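Local coordinates for malarial CLPB2 atpase/hsp101 protein (Plasmodium falciparum, PDB 4IRF) that is probably an ATP-driven ClpB-type chaperone of the malaria parasite that unfolds and translocates proteins, represented here by its N-terminal cargo-binding domain, at residues 24-29 against 37-42. Residues are numbered along the deposited sequence; the frame is centred on the assembly and turned at random.
Sequences KNIAKS and PIHILS
His39 lays one face of its imidazole over the backbone of Ala27, joining two helices, 14-29 and 37-46, of the mostly helical Clp N-terminal domain. The evidence for a CH-pi contact is direct: Ala27 CA sits 3.7 Å from the ring centroid and only 5° off the ring normal. Ala27 CB, over the same face, is shifted to the ND1 side, 3.4 Å from His39 ND1. The opposite face is backed by Ile38 CG2, offset toward the rim, so the imidazole is sandwiched between the neighbouring helix and its own. ND1 is hydrogen-bonded to the backbone N of Lys36, just before helix 37-46, and the ring of His32 meets it edge-to-face; together these would restrain its rotation. The axes of segments 24-29 and 37-42 approach to 8.4 Å, with 120° between their N-to-C directions, and Ala27 and His39 have the nearest CA atoms, 5.7 Å apart. One turn beyond His39, Ser42 meets Ile26, while Ile68 and Leu72 of helix 61-74 also touch the serine. With CG1 of Ile26 anti to the carbonyl carbon (chi1 -66°) and chi2 extended, the delta methyl reaches across the interface in van der Waals contact: CD1 lies 3.8 Å from His39 O and 3.3 Å from the hydroxyl oxygen, Ser42 OG.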
# COMPACT_ATOMS: atom_id res chain seq x y z
N LYS A 24 8.87 5.48 0.71
CA LYS A 24 9.54 6.77 0.86
C LYS A 24 10.53 7.03 -0.26
O LYS A 24 10.64 8.17 -0.74
CB LYS A 24 10.22 6.87 2.24
CG LYS A 24 9.24 6.94 3.41
CD LYS A 24 9.99 6.89 4.74
CE LYS A 24 9.03 6.91 5.92
NZ LYS A 24 9.76 7.13 7.21
N ASN A 25 11.25 6.00 -0.67
CA ASN A 25 12.16 6.18 -1.80
C ASN A 25 11.44 6.51 -3.11
O ASN A 25 11.90 7.32 -3.93
CB ASN A 25 13.09 4.97 -1.92
CG ASN A 25 14.12 4.92 -0.80
OD1 ASN A 25 14.58 5.97 -0.33
ND2 ASN A 25 14.48 3.72 -0.37
N ILE A 26 10.27 5.90 -3.31
CA ILE A 26 9.49 6.19 -4.49
C ILE A 26 8.98 7.63 -4.40
O ILE A 26 8.97 8.39 -5.38
CB ILE A 26 8.31 5.17 -4.63
CG1 ILE A 26 8.87 3.79 -4.89
CG2 ILE A 26 7.35 5.58 -5.72
CD1 ILE A 26 7.88 2.62 -4.73
N ALA A 27 8.56 8.03 -3.20
CA ALA A 27 8.09 9.39 -3.01
C ALA A 27 9.21 10.38 -3.38
O ALA A 27 8.97 11.33 -4.10
CB ALA A 27 7.62 9.60 -1.57
N LYS A 28 10.40 10.15 -2.89
CA LYS A 28 11.47 11.11 -3.21
C LYS A 28 11.72 11.15 -4.73
O LYS A 28 11.99 12.17 -5.28
CB LYS A 28 12.76 10.79 -2.48
CG LYS A 28 12.59 10.91 -1.00
CD LYS A 28 13.85 11.16 -0.23
CE LYS A 28 14.76 10.01 -0.40
NZ LYS A 28 15.69 10.28 -1.47
N SER A 29 11.64 10.00 -5.36
CA SER A 29 11.87 9.94 -6.80
C SER A 29 10.88 10.79 -7.59
O SER A 29 11.20 11.30 -8.68
CB SER A 29 11.83 8.49 -7.28
OG SER A 29 12.17 8.43 -8.65
N PRO A 37 -0.25 7.83 -0.17
CA PRO A 37 -0.70 6.43 -0.35
C PRO A 37 -0.31 5.82 -1.70
O PRO A 37 0.13 4.66 -1.68
CB PRO A 37 -2.20 6.52 -0.20
CG PRO A 37 -2.39 7.67 0.82
CD PRO A 37 -1.33 8.67 0.36
N ILE A 38 -0.38 6.58 -2.79
CA ILE A 38 0.02 6.05 -4.10
C ILE A 38 1.45 5.56 -4.07
O ILE A 38 1.77 4.53 -4.68
CB ILE A 38 -0.19 7.05 -5.25
CG1 ILE A 38 0.14 6.37 -6.59
CG2 ILE A 38 0.71 8.29 -5.02
CD1 ILE A 38 -0.79 5.15 -6.85
N HIS A 39 2.34 6.24 -3.34
CA HIS A 39 3.72 5.78 -3.23
C HIS A 39 3.85 4.46 -2.49
O HIS A 39 4.69 3.63 -2.84
CB HIS A 39 4.58 6.82 -2.52
CG HIS A 39 4.53 8.15 -3.17
ND1 HIS A 39 4.32 9.33 -2.47
CD2 HIS A 39 4.66 8.51 -4.47
CE1 HIS A 39 4.30 10.33 -3.32
NE2 HIS A 39 4.51 9.86 -4.54
N ILE A 40 3.03 4.29 -1.45
CA ILE A 40 3.02 3.05 -0.72
C ILE A 40 2.47 1.93 -1.60
O ILE A 40 3.03 0.83 -1.57
CB ILE A 40 2.18 3.14 0.55
CG1 ILE A 40 2.84 4.18 1.48
CG2 ILE A 40 2.10 1.77 1.22
CD1 ILE A 40 2.09 4.32 2.79
N LEU A 41 1.42 2.25 -2.36
CA LEU A 41 0.85 1.25 -3.31
C LEU A 41 1.92 0.78 -4.32
O LEU A 41 2.06 -0.44 -4.56
CB LEU A 41 -0.41 1.77 -3.99
CG LEU A 41 -0.95 0.78 -5.02
CD1 LEU A 41 -1.30 -0.54 -4.38
CD2 LEU A 41 -2.12 1.35 -5.76
N SER A 42 2.69 1.72 -4.87
CA SER A 42 3.76 1.36 -5.83
C SER A 42 4.68 0.34 -5.19
O SER A 42 4.97 -0.72 -5.76
CB SER A 42 4.56 2.60 -6.21
OG SER A 42 5.63 2.28 -7.09